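Local coordinates for protein putative Glycerophosphoryl diester phosphodiesterase (Silicibacter pomeroyi, PDB 3L12) that belongs to the glycerophosphoryl diester phosphodiesterase family, has a TIM-barrel fold and holds a magnesium ion, at residues G4-L8 against P201-T205; T64-H68 against K151-A155; L129-D134 against D173-M179; Q247-F253 against L269-T275. Residues are numbered along the deposited sequence.

Contact 1: G4-L8 against P201-T205; sequences GFSQL and PDLPT
Phe5 lays one face of its ring over Pro204. Pro204 CB sits 4.0 Å from the centroid of the Phe5 ring and 18° off its normal, a CH-pi contact. The ring edge meets two carbonyls: Phe5 CE1 is 3.4 Å from Pro201 O, and Phe5 CD1 is 3.5 Å from Asp202 O. Phe5 takes chi1 m to reach there. Its backbone is extended, and a short 3-10 turn follows at residues 6-8, with Leu8 N bonded to Phe5 O at 3.1 Å. Segment 201-205 is irregular. The closest CA pair is Phe5 and Pro204, 6.6 Å apart. Gln7 (chi1 m, chi2 p) donates from NE2 to Asp202 O at 3.2 Å; the same amide nitrogen also bonds Glu180 O. Leu8 CD2 touches Pro204 CG at 3.7 Å. This is packing of the N-terminal arm on a loop of the TIM barrel. It lies where the chain passes from helix 190-199 into strand 205-209, beside Val184 of strand 183-187 and next to Gln247 before strand 248-251.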
loop_
_atom_site.group_PDB
_atom_site.type_symbol
_atom_site.label_atom_id
_atom_site.label_comp_id
_atom_site.label_asym_id
_atom_site.label_seq_id
_atom_site.Cartn_x
_atom_site.Cartn_y
_atom_site.Cartn_z
ATOM N N GLY A 4 -22.458 17.014 21.721
ATOM C CA GLY A 4 -23.162 16.333 20.599
ATOM C C GLY A 4 -22.510 16.563 19.243
ATOM O O GLY A 4 -23.161 17.074 18.322
ATOM N N PHE A 5 -21.230 16.195 19.119
ATOM C CA PHE A 5 -20.483 16.332 17.867
ATOM C C PHE A 5 -20.478 14.967 17.173
ATOM O O PHE A 5 -19.795 14.053 17.622
ATOM C CB PHE A 5 -19.055 16.746 18.145
ATOM C CG PHE A 5 -18.902 18.149 18.663
ATOM C CD1 PHE A 5 -18.887 19.217 17.791
ATOM C CD2 PHE A 5 -18.678 18.387 20.001
ATOM C CE1 PHE A 5 -18.703 20.515 18.257
ATOM C CE2 PHE A 5 -18.492 19.686 20.468
ATOM C CZ PHE A 5 -18.514 20.749 19.589
ATOM N N SER A 6 -21.206 14.853 16.067
ATOM C CA SER A 6 -21.346 13.574 15.354
ATOM C C SER A 6 -20.023 13.120 14.732
ATOM O O SER A 6 -19.776 11.915 14.480
ATOM C CB SER A 6 -22.424 13.701 14.274
ATOM O OG SER A 6 -21.859 14.291 13.118
ATOM N N GLN A 7 -19.142 14.080 14.498
ATOM C CA GLN A 7 -17.836 13.783 13.939
ATOM C C GLN A 7 -16.995 12.888 14.868
ATOM O O GLN A 7 -16.106 12.173 14.398
ATOM C CB GLN A 7 -17.031 15.056 13.669
ATOM C CG GLN A 7 -17.705 16.126 12.806
ATOM C CD GLN A 7 -18.629 17.068 13.581
ATOM O OE1 GLN A 7 -18.980 16.840 14.750
ATOM N NE2 GLN A 7 -19.012 18.150 12.922
ATOM N N LEU A 8 -17.227 12.984 16.169
ATOM C CA LEU A 8 -16.422 12.236 17.131
ATOM C C LEU A 8 -16.752 10.755 17.167
ATOM O O LEU A 8 -15.975 9.993 17.737
ATOM C CB LEU A 8 -16.561 12.852 18.518
ATOM C CG LEU A 8 -16.180 14.341 18.609
ATOM C CD1 LEU A 8 -16.421 14.851 20.020
ATOM C CD2 LEU A 8 -14.713 14.582 18.163
ATOM N N PRO A 201 -18.480 26.640 15.248
ATOM C CA PRO A 201 -18.675 25.974 16.518
ATOM C C PRO A 201 -19.236 24.565 16.377
ATOM O O PRO A 201 -19.203 23.792 17.344
ATOM C CB PRO A 201 -19.689 26.876 17.242
ATOM C CG PRO A 201 -20.332 27.650 16.173
ATOM C CD PRO A 201 -19.276 27.882 15.170
ATOM N N ASP A 202 -19.740 24.253 15.190
ATOM C CA ASP A 202 -20.258 22.938 14.872
ATOM C C ASP A 202 -19.169 21.897 14.656
ATOM O O ASP A 202 -19.467 20.721 14.731
ATOM C CB ASP A 202 -21.184 22.998 13.644
ATOM C CG ASP A 202 -20.572 23.719 12.430
ATOM O OD1 ASP A 202 -20.129 24.916 12.535
ATOM O OD2 ASP A 202 -20.588 23.081 11.339
ATOM N N LEU A 203 -17.914 22.320 14.432
ATOM C CA LEU A 203 -16.808 21.396 14.188
ATOM C C LEU A 203 -15.980 21.275 15.456
ATOM O O LEU A 203 -15.568 22.307 16.032
ATOM C CB LEU A 203 -15.948 21.853 13.007
ATOM C CG LEU A 203 -16.652 22.142 11.687
ATOM C CD1 LEU A 203 -15.590 22.508 10.629
ATOM C CD2 LEU A 203 -17.480 20.967 11.221
ATOM N N PRO A 204 -15.740 20.043 15.920
ATOM C CA PRO A 204 -14.946 19.932 17.116
ATOM C C PRO A 204 -13.485 20.325 16.845
ATOM O O PRO A 204 -13.031 20.306 15.698
ATOM C CB PRO A 204 -15.126 18.469 17.539
ATOM C CG PRO A 204 -15.404 17.737 16.286
ATOM C CD PRO A 204 -16.135 18.730 15.390
ATOM N N THR A 205 -12.780 20.673 17.927
ATOM C CA THR A 205 -11.402 21.114 17.890
ATOM C C THR A 205 -10.538 20.069 18.611
ATOM O O THR A 205 -10.938 19.525 19.666
ATOM C CB THR A 205 -11.225 22.534 18.517
ATOM O OG1 THR A 205 -11.796 22.553 19.820
ATOM C CG2 THR A 205 -11.923 23.615 17.661
#

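Contact 2: T64-H68 against K151-A155; sequences THNHH and KSDPA
His67 and Lys151 bury the most surface here, followed by Asp153. The two loops run 26° apart over CA 65 to 67 and CA 151 to 154. CA atoms are nearest at Asn66 and Lys151 (6.7 Å) and at His67 and Asp153 (5.6 Å). His67 (chi1 p) places its CD2 3.3 Å from Ser152 O, near the ring plane. Pro154 CD sits over one ring face, 3.8 Å from the centroid of His67, as a CH-pi contact. Segment 151-155 follows TIM-barrel strand 145-150; segment 64-68 follows strand 61-63, which pairs antiparallel with barrel strand 48-55. Both lie on the magnesium side, with the His65 side chain about 6 Å from the ion. The Lys151 side chain (chi1 t, chi2 p) runs along segment 64-68: its CE is 3.6 Å from His65 O and its NZ 3.6 Å from Asn66 OD1. Asp153 OD1 accepts from Ala155 N at 2.9 Å, an Asx turn. Water 1 donates to His67 O at 2.7 Å and Asp153 OD2 at 2.5 Å.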
loop_
_atom_site.group_PDB
_atom_site.type_symbol
_atom_site.label_atom_id
_atom_site.label_comp_id
_atom_site.label_asym_id
_atom_site.label_seq_id
_atom_site.Cartn_x
_atom_site.Cartn_y
_atom_site.Cartn_z
ATOM N N THR A 64 -0.165 19.718 2.261
ATOM C CA THR A 64 1.287 19.490 2.390
ATOM C C THR A 64 1.607 19.705 3.862
ATOM O O THR A 64 0.955 20.519 4.516
ATOM C CB THR A 64 2.121 20.336 1.413
ATOM O OG1 THR A 64 3.490 19.935 1.517
ATOM C CG2 THR A 64 2.010 21.775 1.678
ATOM N N HIS A 65 2.640 19.028 4.352
ATOM C CA HIS A 65 2.870 18.937 5.784
ATOM C C HIS A 65 3.479 20.126 6.444
ATOM O O HIS A 65 3.318 20.281 7.654
ATOM C CB HIS A 65 3.728 17.696 6.134
ATOM C CG HIS A 65 5.213 17.922 6.033
ATOM N ND1 HIS A 65 5.888 17.958 4.833
ATOM C CD2 HIS A 65 6.142 18.134 6.991
ATOM C CE1 HIS A 65 7.169 18.202 5.059
ATOM N NE2 HIS A 65 7.356 18.264 6.360
ATOM N N ASN A 66 4.206 20.939 5.673
ATOM C CA ASN A 66 4.848 22.119 6.212
ATOM C C ASN A 66 4.717 23.387 5.360
ATOM O O ASN A 66 4.372 23.366 4.191
ATOM C CB ASN A 66 6.322 21.801 6.406
ATOM C CG ASN A 66 7.002 22.762 7.331
ATOM O OD1 ASN A 66 6.355 23.340 8.239
ATOM N ND2 ASN A 66 8.291 23.008 7.081
ATOM N N HIS A 67 4.942 24.518 6.035
ATOM C CA HIS A 67 4.842 25.843 5.390
ATOM C C HIS A 67 6.023 26.123 4.445
ATOM O O HIS A 67 6.026 27.152 3.769
ATOM C CB HIS A 67 4.625 26.930 6.459
ATOM C CG HIS A 67 5.512 26.778 7.622
ATOM N ND1 HIS A 67 6.884 26.856 7.516
ATOM C CD2 HIS A 67 5.242 26.507 8.925
ATOM C CE1 HIS A 67 7.424 26.673 8.711
ATOM N NE2 HIS A 67 6.451 26.443 9.577
ATOM N N HIS A 68 7.027 25.244 4.434
ATOM C CA HIS A 68 8.104 25.229 3.459
ATOM C C HIS A 68 8.156 23.833 2.809
ATOM O O HIS A 68 7.773 22.838 3.436
ATOM C CB HIS A 68 9.431 25.568 4.087
ATOM C CG HIS A 68 9.576 27.017 4.469
ATOM N ND1 HIS A 68 8.899 27.597 5.530
ATOM C CD2 HIS A 68 10.363 27.996 3.950
ATOM C CE1 HIS A 68 9.231 28.882 5.603
ATOM N NE2 HIS A 68 10.131 29.143 4.664
ATOM N N LYS A 151 -1.895 24.049 9.581
ATOM C CA LYS A 151 -0.442 24.315 9.753
ATOM C C LYS A 151 -0.245 25.779 9.416
ATOM O O LYS A 151 -0.222 26.203 8.246
ATOM C CB LYS A 151 0.413 23.386 8.876
ATOM C CG LYS A 151 1.933 23.438 9.126
ATOM C CD LYS A 151 2.238 22.705 10.434
ATOM C CE LYS A 151 3.689 22.274 10.594
ATOM N NZ LYS A 151 4.448 23.352 11.284
ATOM N N SER A 152 -0.181 26.582 10.463
ATOM C CA SER A 152 0.061 28.012 10.297
ATOM C C SER A 152 1.564 28.266 10.021
ATOM O O SER A 152 2.436 27.463 10.404
ATOM C CB SER A 152 -0.373 28.732 11.554
ATOM O OG SER A 152 0.178 28.047 12.650
ATOM N N ASP A 153 1.838 29.382 9.374
ATOM C CA ASP A 153 3.195 29.803 9.025
ATOM C C ASP A 153 3.512 30.863 10.045
ATOM O O ASP A 153 2.760 31.847 10.156
ATOM C CB ASP A 153 3.220 30.398 7.628
ATOM C CG ASP A 153 4.627 30.851 7.186
ATOM O OD1 ASP A 153 5.498 31.124 8.065
ATOM O OD2 ASP A 153 4.834 30.929 5.931
ATOM N N PRO A 154 4.615 30.689 10.796
ATOM C CA PRO A 154 4.936 31.691 11.830
ATOM C C PRO A 154 5.128 33.132 11.303
ATOM O O PRO A 154 5.109 34.076 12.102
ATOM C CB PRO A 154 6.246 31.177 12.447
ATOM C CG PRO A 154 6.699 30.041 11.571
ATOM C CD PRO A 154 5.550 29.546 10.814
ATOM N N ALA A 155 5.333 33.301 9.988
ATOM C CA ALA A 155 5.450 34.642 9.390
ATOM C C ALA A 155 4.158 35.479 9.529
ATOM O O ALA A 155 4.205 36.700 9.499
ATOM C CB ALA A 155 5.891 34.543 7.911
HETATM O O HOH W 1 4.313 29.251 4.083
#

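Contact 3: L129-D134 against D173-M179; sequences LGELLD and DVRRYRM
On the outside of the TIM barrel, helix 129-137 packs by its first turns against the C-terminal end of helix 160-176. CA atoms are nearest at Gly130 and Asp173 (5.6 Å) and at Leu133 and Tyr177 (6.2 Å). Helix 160-176 ends in a Schellman motif with Arg178 (positive phi) at C-prime: Met179 N bonds Val174 O at 2.9 Å and Arg178 N bonds Arg175 O at 3.0 Å.

Apolar contacts centre on Leu133 (m, t). Its CB is 3.8 Å from Tyr177 CD2, its CD1 4.2 Å from Val174 CG2, and its CD2 4.3 Å from CG of Met179, a selenomethionine. Leu133 and Val174 also reach strand 145-150.

The Tyr177 ring (chi1 m) packs on backbone: one face lies over Gly130 O, 3.5 Å from Tyr177 CE2, and over Asp134 N. Gly130 has no side chain, which allows this approach. Asp134 CB is 3.6 Å from Tyr177 CE1.

The polar link is indirect. Water 2 accepts from Gly130 N at 3.0 Å and donates to Asp173 OD2 at 2.7 Å.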
loop_
_atom_site.group_PDB
_atom_site.type_symbol
_atom_site.label_atom_id
_atom_site.label_comp_id
_atom_site.label_asym_id
_atom_site.label_seq_id
_atom_site.Cartn_x
_atom_site.Cartn_y
_atom_site.Cartn_z
ATOM N N LEU A 129 -6.884 21.306 -1.080
ATOM C CA LEU A 129 -7.772 20.734 -0.051
ATOM C C LEU A 129 -9.101 20.324 -0.671
ATOM O O LEU A 129 -9.613 19.249 -0.372
ATOM C CB LEU A 129 -8.012 21.745 1.059
ATOM C CG LEU A 129 -9.081 21.320 2.043
ATOM C CD1 LEU A 129 -8.719 20.008 2.732
ATOM C CD2 LEU A 129 -9.285 22.445 2.998
ATOM N N GLY A 130 -9.609 21.166 -1.572
ATOM C CA GLY A 130 -10.879 20.897 -2.267
ATOM C C GLY A 130 -10.876 19.576 -3.002
ATOM O O GLY A 130 -11.875 18.858 -3.013
ATOM N N GLU A 131 -9.736 19.247 -3.606
ATOM C CA GLU A 131 -9.588 17.988 -4.324
ATOM C C GLU A 131 -9.647 16.807 -3.403
ATOM O O GLU A 131 -10.221 15.790 -3.742
ATOM C CB GLU A 131 -8.279 17.960 -5.125
ATOM C CG GLU A 131 -8.319 18.930 -6.271
ATOM C CD GLU A 131 -7.000 19.177 -6.958
ATOM O OE1 GLU A 131 -5.916 19.054 -6.354
ATOM O OE2 GLU A 131 -7.057 19.565 -8.163
ATOM N N LEU A 132 -8.998 16.907 -2.257
ATOM C CA LEU A 132 -9.073 15.847 -1.290
ATOM C C LEU A 132 -10.501 15.707 -0.770
ATOM O O LEU A 132 -11.007 14.598 -0.604
ATOM C CB LEU A 132 -8.080 16.090 -0.162
ATOM C CG LEU A 132 -8.223 15.100 0.982
ATOM C CD1 LEU A 132 -7.983 13.600 0.532
ATOM C CD2 LEU A 132 -7.289 15.499 2.078
ATOM N N LEU A 133 -11.180 16.822 -0.511
ATOM C CA LEU A 133 -12.533 16.709 0.032
ATOM C C LEU A 133 -13.493 16.132 -1.005
ATOM O O LEU A 133 -14.379 15.376 -0.636
ATOM C CB LEU A 133 -13.025 18.040 0.573
ATOM C CG LEU A 133 -12.198 18.587 1.745
ATOM C CD1 LEU A 133 -12.748 19.961 2.116
ATOM C CD2 LEU A 133 -12.079 17.681 3.048
ATOM N N ASP A 134 -13.320 16.478 -2.278
ATOM C CA ASP A 134 -14.109 15.898 -3.374
ATOM C C ASP A 134 -13.927 14.355 -3.426
ATOM O O ASP A 134 -14.914 13.557 -3.509
ATOM C CB ASP A 134 -13.683 16.540 -4.692
ATOM C CG ASP A 134 -14.661 16.295 -5.837
ATOM O OD1 ASP A 134 -15.841 15.959 -5.614
ATOM O OD2 ASP A 134 -14.256 16.516 -6.978
ATOM N N ASP A 173 -14.012 25.438 1.940
ATOM C CA ASP A 173 -13.830 24.132 1.268
ATOM C C ASP A 173 -14.627 23.032 1.933
ATOM O O ASP A 173 -15.330 22.255 1.255
ATOM C CB ASP A 173 -12.362 23.714 1.238
ATOM C CG ASP A 173 -11.556 24.401 0.154
ATOM O OD1 ASP A 173 -12.118 24.997 -0.784
ATOM O OD2 ASP A 173 -10.312 24.361 0.276
ATOM N N VAL A 174 -14.534 22.944 3.265
ATOM C CA VAL A 174 -15.258 21.914 4.024
ATOM C C VAL A 174 -16.761 22.009 3.735
ATOM O O VAL A 174 -17.436 20.995 3.473
ATOM C CB VAL A 174 -14.976 22.029 5.548
ATOM C CG1 VAL A 174 -15.864 21.081 6.337
ATOM C CG2 VAL A 174 -13.502 21.735 5.866
ATOM N N ARG A 175 -17.275 23.245 3.742
ATOM C CA ARG A 175 -18.691 23.490 3.483
ATOM C C ARG A 175 -19.105 23.174 2.037
ATOM O O ARG A 175 -20.158 22.536 1.824
ATOM C CB ARG A 175 -19.052 24.920 3.900
ATOM C CG ARG A 175 -18.935 25.059 5.396
ATOM C CD ARG A 175 -19.578 26.269 5.959
ATOM N NE ARG A 175 -19.469 26.191 7.418
ATOM C CZ ARG A 175 -18.828 27.042 8.219
ATOM N NH1 ARG A 175 -18.263 28.169 7.763
ATOM N NH2 ARG A 175 -18.856 26.815 9.528
ATOM N N ARG A 176 -18.272 23.555 1.067
ATOM C CA ARG A 176 -18.539 23.300 -0.361
ATOM C C ARG A 176 -18.789 21.812 -0.632
ATOM O O ARG A 176 -19.681 21.458 -1.432
ATOM C CB ARG A 176 -17.369 23.821 -1.229
ATOM C CG ARG A 176 -17.527 23.629 -2.762
ATOM C CD ARG A 176 -16.343 24.172 -3.570
ATOM N N TYR A 177 -18.019 20.948 0.025
ATOM C CA TYR A 177 -18.120 19.502 -0.135
ATOM C C TYR A 177 -18.953 18.793 0.956
ATOM O O TYR A 177 -18.936 17.561 1.074
ATOM C CB TYR A 177 -16.694 18.891 -0.272
ATOM C CG TYR A 177 -16.048 19.368 -1.512
ATOM C CD1 TYR A 177 -16.391 18.819 -2.730
ATOM C CD2 TYR A 177 -15.166 20.440 -1.497
ATOM C CE1 TYR A 177 -15.872 19.306 -3.896
ATOM C CE2 TYR A 177 -14.616 20.941 -2.672
ATOM C CZ TYR A 177 -14.982 20.352 -3.867
ATOM O OH TYR A 177 -14.481 20.797 -5.050
ATOM N N ARG A 178 -19.662 19.567 1.774
ATOM C CA ARG A 178 -20.556 19.023 2.798
ATOM C C ARG A 178 -19.839 18.021 3.702
ATOM O O ARG A 178 -20.385 16.946 4.039
ATOM C CB ARG A 178 -21.792 18.365 2.158
ATOM C CG ARG A 178 -22.619 19.286 1.315
ATOM C CD ARG A 178 -23.901 18.563 0.868
ATOM N NE ARG A 178 -24.888 19.434 0.237
ATOM C CZ ARG A 178 -26.019 19.903 0.793
ATOM N NH1 ARG A 178 -26.387 19.613 2.041
ATOM N NH2 ARG A 178 -26.815 20.695 0.075
HETATM N N MSE A 179 -18.588 18.352 4.050
HETATM C CA MSE A 179 -17.811 17.482 4.884
HETATM C C MSE A 179 -17.853 17.837 6.363
HETATM O O MSE A 179 -17.098 17.266 7.169
HETATM C CB MSE A 179 -16.363 17.401 4.333
HETATM C CG MSE A 179 -16.219 16.507 3.129
HETATM SE SE MSE A 179 -16.580 14.643 3.434
HETATM C CE MSE A 179 -18.486 14.465 3.006
HETATM O O HOH W 2 -8.584 24.009 -1.711
#

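Contact 4: Q247-F253 against L269-T275; sequences QLWCPYF and LIVLTWT
Gln247 begins the pairing: its O accepts from Ile270 N at 3.0 Å, while its side chain turns to Thr205. Strands 248-251 and 270-273 then run parallel, with axes 4.8 Å apart at closest and a crossing angle of -24°. Leu248 is in register with Ile270 (CA-CA 4.6 Å). On that face its CD2 meets Leu272 CD1 at 3.5 Å. Trp249 is in register with Val271 (CA-CA 5.1 Å). Trp249 N donates to Ile270 O at 2.9 Å, and Trp249 O accepts from Leu272 N at 3.3 Å. Its side chain (chi1 t) and Val271 share the other face, under helix 258-266. Cys250 SG packs on Leu272 CB at 3.7 Å. Cys250 O accepts a side-chain bond from Trp274 NE1 at 2.8 Å. Pro251 has no N-H, so Leu272 O is left without a partner; Pro251 O is met by Thr273 OG1 at 2.8 Å. Tyr252 (chi1 t) points its ring edge at the face of Trp274 (chi1 p), T-shaped, with six-membered rings 5.0 Å apart between centroids and planes at 61°. Beyond the strands, Phe253 N donates to Trp274 O at 2.9 Å, part of a single bridge between Tyr252 and Trp274. The peptide before Thr275 is cis; the Thr275 side chain is about 7 Å from magnesium. The arrangement is a beta-alpha-beta unit of the TIM barrel.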
loop_
_atom_site.group_PDB
_atom_site.type_symbol
_atom_site.label_atom_id
_atom_site.label_comp_id
_atom_site.label_asym_id
_atom_site.label_seq_id
_atom_site.Cartn_x
_atom_site.Cartn_y
_atom_site.Cartn_z
ATOM N N GLN A 247 -12.271 19.260 22.242
ATOM C CA GLN A 247 -12.907 17.952 22.358
ATOM C C GLN A 247 -11.885 16.796 22.341
ATOM O O GLN A 247 -12.180 15.729 22.863
ATOM C CB GLN A 247 -13.914 17.731 21.247
ATOM C CG GLN A 247 -15.235 18.452 21.435
ATOM C CD GLN A 247 -15.086 19.962 21.426
ATOM O OE1 GLN A 247 -14.493 20.531 20.523
ATOM N NE2 GLN A 247 -15.631 20.624 22.461
ATOM N N LEU A 248 -10.732 17.021 21.723
ATOM C CA LEU A 248 -9.670 15.991 21.633
ATOM C C LEU A 248 -8.335 16.558 22.105
ATOM O O LEU A 248 -8.010 17.738 21.885
ATOM C CB LEU A 248 -9.490 15.509 20.207
ATOM C CG LEU A 248 -10.609 14.817 19.433
ATOM C CD1 LEU A 248 -11.490 15.873 18.869
ATOM C CD2 LEU A 248 -10.014 13.903 18.299
ATOM N N TRP A 249 -7.549 15.680 22.725
ATOM C CA TRP A 249 -6.184 15.973 23.108
ATOM C C TRP A 249 -5.358 14.970 22.359
ATOM O O TRP A 249 -5.625 13.771 22.446
ATOM C CB TRP A 249 -5.964 15.802 24.613
ATOM C CG TRP A 249 -4.504 15.923 25.020
ATOM C CD1 TRP A 249 -3.585 16.808 24.566
ATOM C CD2 TRP A 249 -3.840 15.129 26.014
ATOM N NE1 TRP A 249 -2.345 16.587 25.190
ATOM C CE2 TRP A 249 -2.492 15.560 26.074
ATOM C CE3 TRP A 249 -4.245 14.054 26.812
ATOM C CZ2 TRP A 249 -1.560 14.975 26.928
ATOM C CZ3 TRP A 249 -3.319 13.467 27.649
ATOM C CH2 TRP A 249 -1.984 13.924 27.681
ATOM N N CYS A 250 -4.365 15.434 21.612
ATOM C CA CYS A 250 -3.551 14.573 20.754
ATOM C C CYS A 250 -2.092 14.711 21.069
ATOM O O CYS A 250 -1.350 15.410 20.413
ATOM C CB CYS A 250 -3.778 14.839 19.260
ATOM S SG CYS A 250 -5.495 14.465 18.770
ATOM N N PRO A 251 -1.658 14.029 22.130
ATOM C CA PRO A 251 -0.255 14.057 22.507
ATOM C C PRO A 251 0.641 13.112 21.744
ATOM O O PRO A 251 0.226 11.991 21.333
ATOM C CB PRO A 251 -0.286 13.587 23.942
ATOM C CG PRO A 251 -1.437 12.611 23.970
ATOM C CD PRO A 251 -2.467 13.182 23.018
ATOM N N TYR A 252 1.878 13.543 21.563
ATOM C CA TYR A 252 2.900 12.709 20.971
ATOM C C TYR A 252 3.046 11.458 21.865
ATOM O O TYR A 252 2.965 11.547 23.096
ATOM C CB TYR A 252 4.201 13.463 20.898
ATOM C CG TYR A 252 5.319 12.693 20.242
ATOM C CD1 TYR A 252 5.257 12.372 18.902
ATOM C CD2 TYR A 252 6.476 12.382 20.953
ATOM C CE1 TYR A 252 6.296 11.686 18.282
ATOM C CE2 TYR A 252 7.518 11.701 20.334
ATOM C CZ TYR A 252 7.403 11.360 19.011
ATOM O OH TYR A 252 8.440 10.677 18.389
ATOM N N PHE A 253 3.255 10.314 21.236
ATOM C CA PHE A 253 3.152 9.051 22.001
ATOM C C PHE A 253 4.160 8.900 23.144
ATOM O O PHE A 253 3.849 8.244 24.122
ATOM C CB PHE A 253 3.156 7.828 21.078
ATOM C CG PHE A 253 4.507 7.461 20.542
ATOM C CD1 PHE A 253 5.002 8.077 19.441
ATOM C CD2 PHE A 253 5.259 6.462 21.130
ATOM C CE1 PHE A 253 6.243 7.757 18.898
ATOM C CE2 PHE A 253 6.510 6.168 20.604
ATOM C CZ PHE A 253 6.976 6.792 19.484
ATOM N N LEU A 269 -12.588 14.156 27.359
ATOM C CA LEU A 269 -11.841 14.327 26.091
ATOM C C LEU A 269 -11.595 13.004 25.421
ATOM O O LEU A 269 -11.580 11.950 26.079
ATOM C CB LEU A 269 -10.485 14.985 26.362
ATOM C CG LEU A 269 -10.457 16.336 27.045
ATOM C CD1 LEU A 269 -9.059 16.762 27.531
ATOM C CD2 LEU A 269 -11.090 17.402 26.117
ATOM N N ILE A 270 -11.430 13.060 24.097
ATOM C CA ILE A 270 -10.998 11.905 23.291
ATOM C C ILE A 270 -9.474 12.060 23.165
ATOM O O ILE A 270 -9.013 13.189 23.026
ATOM C CB ILE A 270 -11.724 11.886 21.953
ATOM C CG1 ILE A 270 -13.186 11.467 22.153
ATOM C CG2 ILE A 270 -11.008 10.942 20.938
ATOM C CD1 ILE A 270 -14.091 11.558 20.867
ATOM N N VAL A 271 -8.702 10.953 23.217
ATOM C CA VAL A 271 -7.273 11.006 23.151
ATOM C C VAL A 271 -6.795 10.208 21.940
ATOM O O VAL A 271 -7.059 8.995 21.844
ATOM C CB VAL A 271 -6.625 10.465 24.425
ATOM C CG1 VAL A 271 -5.117 10.596 24.373
ATOM C CG2 VAL A 271 -7.232 11.181 25.674
ATOM N N LEU A 272 -6.147 10.895 21.022
ATOM C CA LEU A 272 -5.574 10.256 19.815
ATOM C C LEU A 272 -4.081 10.494 19.914
ATOM O O LEU A 272 -3.630 11.660 19.972
ATOM C CB LEU A 272 -6.123 10.859 18.542
ATOM C CG LEU A 272 -7.634 10.933 18.337
ATOM C CD1 LEU A 272 -7.833 11.499 16.923
ATOM C CD2 LEU A 272 -8.302 9.569 18.470
ATOM N N THR A 273 -3.286 9.437 19.928
ATOM C CA THR A 273 -1.848 9.628 19.999
ATOM C C THR A 273 -1.195 9.397 18.618
ATOM O O THR A 273 -1.764 8.703 17.732
ATOM C CB THR A 273 -1.249 8.777 21.105
ATOM O OG1 THR A 273 0.107 9.210 21.330
ATOM C CG2 THR A 273 -1.387 7.281 20.757
ATOM N N TRP A 274 -0.015 10.004 18.429
ATOM C CA TRP A 274 0.670 10.083 17.136
ATOM C C TRP A 274 2.163 10.180 17.311
ATOM O O TRP A 274 2.581 10.443 18.467
ATOM C CB TRP A 274 0.221 11.364 16.358
ATOM C CG TRP A 274 0.555 12.610 17.096
ATOM C CD1 TRP A 274 -0.185 13.190 18.073
ATOM C CD2 TRP A 274 1.743 13.393 16.959
ATOM N NE1 TRP A 274 0.488 14.274 18.590
ATOM C CE2 TRP A 274 1.669 14.425 17.931
ATOM C CE3 TRP A 274 2.884 13.307 16.144
ATOM C CZ2 TRP A 274 2.651 15.395 18.057
ATOM C CZ3 TRP A 274 3.874 14.274 16.300
ATOM C CH2 TRP A 274 3.740 15.295 17.256
ATOM N N THR A 275 3.006 9.812 16.330
ATOM C CA THR A 275 2.732 9.048 15.112
ATOM C C THR A 275 3.394 7.700 15.488
ATOM O O THR A 275 4.610 7.629 15.706
ATOM C CB THR A 275 3.330 9.643 13.877
ATOM O OG1 THR A 275 2.638 10.863 13.576
ATOM C CG2 THR A 275 3.210 8.694 12.736
#

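How the contacts relate
Contact 4 is the buried one, a parallel strand pair joined mainly by backbone hydrogen bonds. Contacts 1 and 3 are partly buried and mostly side-chain packing; contact 1 adds one direct side-chain hydrogen bond, contact 3 only a water bridge. Contact 2 is a surface contact between loops, bridged by water, with no direct hydrogen bond across it. Contacts 1 and 4 share a border: Thr205 O lies 2.9 Å from Gln247 N, a probable hydrogen bond that joins strand 205-209 to the next part of the sheet. Contacts 3 and 4 lie on opposite sides of the chain's centre. Strand 145-150 relates contacts 2 and 3: it leads into 151-155 and lies beneath the helices of contact 3.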